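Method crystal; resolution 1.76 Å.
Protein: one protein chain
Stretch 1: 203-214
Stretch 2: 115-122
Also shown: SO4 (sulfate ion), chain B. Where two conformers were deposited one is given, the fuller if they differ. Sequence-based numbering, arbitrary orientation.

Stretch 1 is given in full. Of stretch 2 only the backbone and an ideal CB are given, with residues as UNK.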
ATOM      1  N   THR A 203      -1.950 -10.974  14.503  1.00 17.99           N
ATOM      2  CA  THR A 203      -3.372 -10.984  14.831  1.00 17.26           C
ATOM      3  C   THR A 203      -3.573 -11.122  16.338  1.00 21.27           C
ATOM      4  O   THR A 203      -3.222 -12.148  16.914  1.00 20.27           O
ATOM      5  CB  THR A 203      -4.065 -12.156  14.088  1.00 20.64           C
ATOM      6  OG1 THR A 203      -3.606 -12.230  12.734  1.00 20.79           O
ATOM      7  CG2 THR A 203      -5.614 -12.072  14.144  1.00 19.30           C
ATOM      8  N   GLY A 204      -4.147 -10.106  16.964  1.00 19.05           N
ATOM      9  CA  GLY A 204      -4.417 -10.197  18.395  1.00 18.81           C
ATOM     10  C   GLY A 204      -5.577 -11.122  18.734  1.00 20.88           C
ATOM     11  O   GLY A 204      -5.459 -11.959  19.629  1.00 21.04           O
ATOM     12  N   SER A 205      -6.696 -11.005  18.009  1.00 18.46           N
ATOM     13  CA  SER A 205      -7.954 -11.716  18.333  1.00 17.97           C
ATOM     14  C   SER A 205      -7.890 -13.251  18.178  1.00 20.22           C
ATOM     15  O   SER A 205      -8.625 -13.944  18.884  1.00 19.21           O
ATOM     16  CB  SER A 205      -9.129 -11.163  17.537  1.00 20.61           C
ATOM     17  OG  SER A 205      -8.918 -11.237  16.138  1.00 24.26           O
ATOM     18  N   SER A 206      -7.016 -13.785  17.306  1.00 17.48           N
ATOM     19  CA  SER A 206      -6.811 -15.242  17.211  1.00 16.98           C
ATOM     20  C   SER A 206      -6.306 -15.792  18.569  1.00 19.89           C
ATOM     21  O   SER A 206      -6.582 -16.943  18.919  1.00 20.26           O
ATOM     22  CB  SER A 206      -5.787 -15.547  16.123  1.00 19.82           C
ATOM     23  OG  SER A 206      -4.568 -14.874  16.416  1.00 21.94           O
ATOM     24  N   HIS A 207      -5.603 -14.941  19.351  1.00 16.11           N
ATOM     25  CA  HIS A 207      -5.056 -15.352  20.642  1.00 16.54           C
ATOM     26  C   HIS A 207      -6.172 -15.532  21.697  1.00 19.95           C
ATOM     27  O   HIS A 207      -5.934 -16.202  22.701  1.00 20.03           O
ATOM     28  CB  HIS A 207      -3.901 -14.435  21.090  1.00 16.25           C
ATOM     29  CG  HIS A 207      -2.704 -14.619  20.197  1.00 19.28           C
ATOM     30  ND1 HIS A 207      -2.635 -14.009  18.962  1.00 20.55           N
ATOM     31  CD2 HIS A 207      -1.651 -15.469  20.319  1.00 20.57           C
ATOM     32  CE1 HIS A 207      -1.523 -14.460  18.394  1.00 20.31           C
ATOM     33  NE2 HIS A 207      -0.883 -15.317  19.187  1.00 20.39           N
ATOM     34  N   CYS A 208      -7.424 -15.077  21.411  1.00 18.31           N
ATOM     35  CA  CYS A 208      -8.588 -15.401  22.260  1.00 18.51           C
ATOM     36  C   CYS A 208      -8.800 -16.913  22.313  1.00 21.70           C
ATOM     37  O   CYS A 208      -9.256 -17.425  23.328  1.00 19.82           O
ATOM     38  CB  CYS A 208      -9.840 -14.707  21.745  1.00 19.86           C
ATOM     39  SG  CYS A 208      -9.763 -12.918  21.898  1.00 24.01           S
ATOM     40  N   ASN A 209      -8.512 -17.608  21.199  1.00 18.90           N
ATOM     41  CA  ASN A 209      -8.611 -19.062  21.096  1.00 19.13           C
ATOM     42  C   ASN A 209      -7.292 -19.740  21.394  1.00 21.30           C
ATOM     43  O   ASN A 209      -7.284 -20.789  22.028  1.00 21.17           O
ATOM     44  CB  ASN A 209      -9.026 -19.502  19.687  1.00 23.03           C
ATOM     45  CG  ASN A 209     -10.241 -18.848  19.080  1.00 32.86           C
ATOM     46  OD1 ASN A 209     -10.225 -18.510  17.900  1.00 26.07           O
ATOM     47  ND2 ASN A 209     -11.346 -18.743  19.820  1.00 25.10           N
ATOM     48  N   LEU A 210      -6.183 -19.207  20.847  1.00 18.42           N
ATOM     49  CA  LEU A 210      -4.886 -19.871  20.946  1.00 17.82           C
ATOM     50  C   LEU A 210      -4.386 -19.935  22.371  1.00 20.43           C
ATOM     51  O   LEU A 210      -3.820 -20.962  22.757  1.00 20.09           O
ATOM     52  CB  LEU A 210      -3.832 -19.206  20.029  1.00 18.20           C
ATOM     53  CG  LEU A 210      -4.091 -19.329  18.515  1.00 21.92           C
ATOM     54  CD1 LEU A 210      -3.110 -18.454  17.726  1.00 22.39           C
ATOM     55  CD2 LEU A 210      -4.028 -20.820  18.027  1.00 20.73           C
ATOM     56  N   ILE A 211      -4.633 -18.878  23.171  1.00 15.61           N
ATOM     57  CA  ILE A 211      -4.173 -18.830  24.568  1.00 15.24           C
ATOM     58  C   ILE A 211      -4.858 -19.946  25.399  1.00 21.30           C
ATOM     59  O   ILE A 211      -4.104 -20.751  25.951  1.00 20.50           O
ATOM     60  CB  ILE A 211      -4.317 -17.439  25.214  1.00 17.69           C
ATOM     61  CG1 ILE A 211      -3.342 -16.418  24.527  1.00 17.84           C
ATOM     62  CG2 ILE A 211      -4.104 -17.510  26.734  1.00 18.67           C
ATOM     63  CD1 ILE A 211      -3.602 -14.943  24.922  1.00 19.05           C
ATOM     64  N   PRO A 212      -6.219 -20.063  25.513  1.00 18.80           N
ATOM     65  CA  PRO A 212      -6.779 -21.169  26.320  1.00 19.47           C
ATOM     66  C   PRO A 212      -6.367 -22.527  25.770  1.00 22.93           C
ATOM     67  O   PRO A 212      -6.094 -23.439  26.552  1.00 23.40           O
ATOM     68  CB  PRO A 212      -8.303 -20.968  26.224  1.00 20.89           C
ATOM     69  CG  PRO A 212      -8.507 -20.098  25.007  1.00 24.03           C
ATOM     70  CD  PRO A 212      -7.293 -19.203  24.974  1.00 19.78           C
ATOM     71  N   TYR A 213      -6.295 -22.662  24.449  1.00 19.61           N
ATOM     72  CA  TYR A 213      -5.893 -23.941  23.882  1.00 20.15           C
ATOM     73  C   TYR A 213      -4.470 -24.383  24.232  1.00 23.33           C
ATOM     74  O   TYR A 213      -4.272 -25.496  24.688  1.00 22.70           O
ATOM     75  CB  TYR A 213      -6.056 -23.961  22.361  1.00 21.80           C
ATOM     76  CG  TYR A 213      -5.490 -25.228  21.780  1.00 24.99           C
ATOM     77  CD1 TYR A 213      -6.220 -26.403  21.793  1.00 28.11           C
ATOM     78  CD2 TYR A 213      -4.205 -25.267  21.285  1.00 26.42           C
ATOM     79  CE1 TYR A 213      -5.687 -27.581  21.295  1.00 28.66           C
ATOM     80  CE2 TYR A 213      -3.665 -26.425  20.790  1.00 28.53           C
ATOM     81  CZ  TYR A 213      -4.404 -27.585  20.792  1.00 38.14           C
ATOM     82  OH  TYR A 213      -3.843 -28.741  20.296  1.00 38.16           O
ATOM     83  N   TRP A 214      -3.493 -23.493  24.086  1.00 19.51           N
ATOM     84  CA  TRP A 214      -2.113 -23.835  24.425  1.00 20.16           C
ATOM     85  C   TRP A 214      -1.879 -23.817  25.932  1.00 24.44           C
ATOM     86  O   TRP A 214      -1.046 -24.593  26.419  1.00 23.71           O
ATOM     87  CB  TRP A 214      -1.125 -22.941  23.673  1.00 18.63           C
ATOM     88  CG  TRP A 214      -1.028 -23.290  22.214  1.00 18.92           C
ATOM     89  CD1 TRP A 214      -1.507 -22.568  21.159  1.00 20.96           C
ATOM     90  CD2 TRP A 214      -0.459 -24.486  21.657  1.00 19.46           C
ATOM     91  NE1 TRP A 214      -1.209 -23.204  19.975  1.00 20.59           N
ATOM     92  CE2 TRP A 214      -0.603 -24.403  20.253  1.00 22.87           C
ATOM     93  CE3 TRP A 214       0.163 -25.620  22.210  1.00 21.68           C
ATOM     94  CZ2 TRP A 214      -0.150 -25.407  19.396  1.00 22.72           C
ATOM     95  CZ3 TRP A 214       0.600 -26.620  21.357  1.00 23.36           C
ATOM     96  CH2 TRP A 214       0.473 -26.496  19.966  1.00 23.37           C
ATOM     97  N   UNK A 115      -7.053  -6.551  27.072  1.00 17.44           N
ATOM     98  CA  UNK A 115      -7.754  -7.653  27.719  1.00 17.76           C
ATOM     99  C   UNK A 115      -8.930  -8.042  26.847  1.00 21.31           C
ATOM    100  O   UNK A 115      -9.767  -7.206  26.498  1.00 19.31           O
ATOM    101  CB  UNK A 115      -8.215  -7.276  29.128  1.00 17.76           C
ATOM    102  N   UNK A 116      -8.940  -9.313  26.432  0.50 18.91           N
ATOM    103  CA  UNK A 116      -9.924  -9.894  25.513  0.50 20.00           C
ATOM    104  C   UNK A 116     -10.671 -11.069  26.159  0.50 24.32           C
ATOM    105  O   UNK A 116     -10.130 -11.671  27.080  0.50 22.88           O
ATOM    106  CB  UNK A 116      -9.235 -10.357  24.228  0.50 20.00           C
ATOM    107  N   UNK A 117     -11.888 -11.457  25.689  1.00 24.20           N
ATOM    108  CA  UNK A 117     -12.557 -12.633  26.274  1.00 24.88           C
ATOM    109  C   UNK A 117     -11.806 -13.918  25.910  1.00 28.29           C
ATOM    110  O   UNK A 117     -11.236 -14.010  24.822  1.00 27.50           O
ATOM    111  CB  UNK A 117     -14.008 -12.719  25.795  1.00 24.88           C
ATOM    112  N   UNK A 118     -11.734 -14.863  26.853  1.00 18.05           N
ATOM    113  CA  UNK A 118     -11.125 -16.173  26.641  1.00 17.99           C
ATOM    114  C   UNK A 118     -12.134 -17.005  25.867  1.00 23.01           C
ATOM    115  O   UNK A 118     -13.303 -17.041  26.246  1.00 23.35           O
ATOM    116  CB  UNK A 118     -10.735 -16.844  27.960  1.00 17.99           C
ATOM    117  N   UNK A 119     -11.725 -17.595  24.743  1.00 19.51           N
ATOM    118  CA  UNK A 119     -12.669 -18.367  23.920  1.00 19.13           C
ATOM    119  C   UNK A 119     -12.051 -19.730  23.576  1.00 23.04           C
ATOM    120  O   UNK A 119     -11.442 -19.874  22.516  1.00 21.01           O
ATOM    121  CB  UNK A 119     -13.031 -17.603  22.645  1.00 19.13           C
ATOM    122  N   UNK A 120     -12.236 -20.737  24.451  1.00 20.98           N
ATOM    123  CA  UNK A 120     -11.713 -22.079  24.165  1.00 20.52           C
ATOM    124  C   UNK A 120     -12.423 -22.632  22.916  1.00 22.71           C
ATOM    125  O   UNK A 120     -13.663 -22.707  22.922  1.00 23.31           O
ATOM    126  CB  UNK A 120     -11.910 -23.011  25.362  1.00 20.52           C
ATOM    127  N   UNK A 121     -11.678 -22.947  21.820  1.00 19.74           N
ATOM    128  CA  UNK A 121     -12.352 -23.445  20.614  1.00 19.30           C
ATOM    129  C   UNK A 121     -12.778 -24.888  20.801  1.00 22.39           C
ATOM    130  O   UNK A 121     -12.300 -25.549  21.726  1.00 21.09           O
ATOM    131  CB  UNK A 121     -11.441 -23.321  19.391  1.00 19.30           C
ATOM    132  N   UNK A 122     -13.658 -25.363  19.922  1.00 19.70           N
ATOM    133  CA  UNK A 122     -14.198 -26.713  19.989  1.00 20.10           C
ATOM    134  C   UNK A 122     -13.605 -27.557  18.869  1.00 23.62           C
ATOM    135  O   UNK A 122     -13.594 -27.115  17.707  1.00 23.11           O
ATOM    136  CB  UNK A 122     -15.725 -26.694  19.901  1.00 20.10           C
TER
HETATM  137  S   SO4 B 301      -6.928  -8.003  16.335  0.80 19.17           S
HETATM  138  O1  SO4 B 301      -7.739  -7.102  15.531  0.80 22.25           O
HETATM  139  O2  SO4 B 301      -7.343  -7.989  17.755  0.80 22.96           O
HETATM  140  O3  SO4 B 301      -7.107  -9.317  15.799  0.80 22.18           O
HETATM  141  O4  SO4 B 301      -5.540  -7.575  16.266  0.80 22.40           O

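Position 115 lies out of reach of stretch 1: its ideal CB finds nothing of that stretch within 5.5 Å. Phi/psi of -103/122 is extended, so a beta-branched residue is natural here, but many others would do. The residue is Ile115, which makes no contact with the helix.

Position 116 is far more constrained. Its CA-to-CB bond points toward stretch 1, and the ideal CB already stands 3.5 Å from Cys208 SG. Beyond it lies the space leading to Gly204, Ser205 and the sulfate. A long apolar side chain, aliphatic or aromatic, could line this route; a polar one might reach for the anion. The residue is Phe116, with chi1 in the m well. Its ring runs past Cys208 SG, which sits 4.7 Å from the ring centroid in an oblique sulfur-aromatic contact, and brings CE2 to 3.8 Å from Ser205 N, near the plane of the ring at its edge. CE2 also lies 3.5 Å from SO4 O2. The ring thus borders the sulfate, which is bound by the backbone nitrogens of Gly204 and Ser205 and by Ser205 OG.

At position 117 the CB points sideways and meets nothing of stretch 1, while phi of -69 permits proline among many alternatives. Pro117 touches Cys208 mainly through its backbone, with O 3.5 Å from Cys208 CB; its ring atom CD reaches only to 4.5 Å from Cys208 SG.

Position 118 also points sideways, its ideal CB 4.9 Å from both Cys208 O and Pro212 CG. A short side chain would stop before Pro212, whereas a longer one, flexible and either polar or apolar, could extend along it. Glu118 does so with chi1 and chi2 both t, and its OE2 comes to 3.4 Å from Pro212 CB, a contact without a hydrogen bond.

Position 119 is fixed chiefly by its backbone. Its N donates to Cys208 O (2.9 Å), and its O accepts from Asn209 ND2 (2.9 Å), so both backbone polar groups are tied to the helix with any residue except proline, which has no N-H to give and does not suit a phi of -131. The CB points sideways, leaving room for small or branched apolar groups. Ile119 places CD1 3.9 Å from Cys208 CB, and its CG2 lies 3.5 Å from Asn209 ND2.

Position 120 has its ideal CB 4.2 Å from Pro212 CB, with the Tyr213 ring further along. The CB itself points sideways, which favours a long, supple apolar chain that can turn back, though leucine would also be plausible. Met120 bends through a p chi2, setting SD 3.9 Å from Pro212 CB and CE 4.1 Å from Tyr213 CD1, at the ring edge.

Position 121 points toward stretch 1, its ideal CB 4.5 Å from Asn209 CB. Phi of -76 suits proline, and a compact apolar group would fit. Pro121 packs CD 3.6 Å from Asn209 O and 4.3 Å from Tyr213 CB.

Position 122 is again out of reach and extended, leaving the choice open; it is Ile122.

Stretch 2, residues 115-122: IFPEIMPI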
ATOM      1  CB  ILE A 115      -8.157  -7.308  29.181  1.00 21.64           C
ATOM      2  CG1 ILE A 115      -6.890  -7.110  30.044  1.00 22.84           C
ATOM      3  CG2 ILE A 115      -9.071  -8.417  29.775  1.00 21.37           C
ATOM      4  CD1 ILE A 115      -7.123  -6.551  31.464  1.00 28.75           C
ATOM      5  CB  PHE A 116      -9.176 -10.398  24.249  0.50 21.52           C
ATOM      6  CG  PHE A 116      -8.651  -9.405  23.221  0.50 22.01           C
ATOM      7  CD1 PHE A 116      -8.856  -8.037  23.373  0.50 24.70           C
ATOM      8  CD2 PHE A 116      -7.978  -9.847  22.086  0.50 23.05           C
ATOM      9  CE1 PHE A 116      -8.381  -7.130  22.420  0.50 24.39           C
ATOM     10  CE2 PHE A 116      -7.509  -8.938  21.128  0.50 25.46           C
ATOM     11  CZ  PHE A 116      -7.721  -7.587  21.300  0.50 23.31           C
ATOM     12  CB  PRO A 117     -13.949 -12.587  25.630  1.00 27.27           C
ATOM     13  CG  PRO A 117     -13.715 -11.959  24.304  1.00 31.84           C
ATOM     14  CD  PRO A 117     -12.703 -10.882  24.587  1.00 26.72           C
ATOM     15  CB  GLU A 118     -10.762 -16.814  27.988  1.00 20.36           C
ATOM     16  CG  GLU A 118     -10.162 -18.200  27.829  1.00 27.39           C
ATOM     17  CD  GLU A 118      -9.383 -18.664  29.039  1.00 49.45           C
ATOM     18  OE1 GLU A 118      -9.992 -18.770  30.123  1.00 40.17           O
ATOM     19  OE2 GLU A 118      -8.157 -18.882  28.911  1.00 56.05           O
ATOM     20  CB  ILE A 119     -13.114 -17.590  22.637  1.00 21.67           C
ATOM     21  CG1 ILE A 119     -13.621 -16.156  22.932  1.00 22.71           C
ATOM     22  CG2 ILE A 119     -14.164 -18.382  21.829  1.00 22.54           C
ATOM     23  CD1 ILE A 119     -13.661 -15.213  21.698  1.00 30.60           C
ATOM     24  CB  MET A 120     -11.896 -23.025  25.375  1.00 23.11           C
ATOM     25  CG  MET A 120     -11.354 -24.444  25.136  1.00 25.31           C
ATOM     26  SD  MET A 120      -9.544 -24.464  24.894  1.00 27.82           S
ATOM     27  CE  MET A 120      -9.295 -26.143  24.550  1.00 26.60           C
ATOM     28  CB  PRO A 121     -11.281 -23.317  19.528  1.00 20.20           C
ATOM     29  CG  PRO A 121      -9.978 -23.521  20.267  1.00 23.28           C
ATOM     30  CD  PRO A 121     -10.202 -22.885  21.626  1.00 19.64           C
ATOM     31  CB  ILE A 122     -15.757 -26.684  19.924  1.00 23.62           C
ATOM     32  CG1 ILE A 122     -16.345 -26.042  21.216  1.00 25.34           C
ATOM     33  CG2 ILE A 122     -16.334 -28.108  19.678  1.00 23.15           C
ATOM     34  CD1 ILE A 122     -17.852 -25.969  21.273  1.00 36.19           C
TER
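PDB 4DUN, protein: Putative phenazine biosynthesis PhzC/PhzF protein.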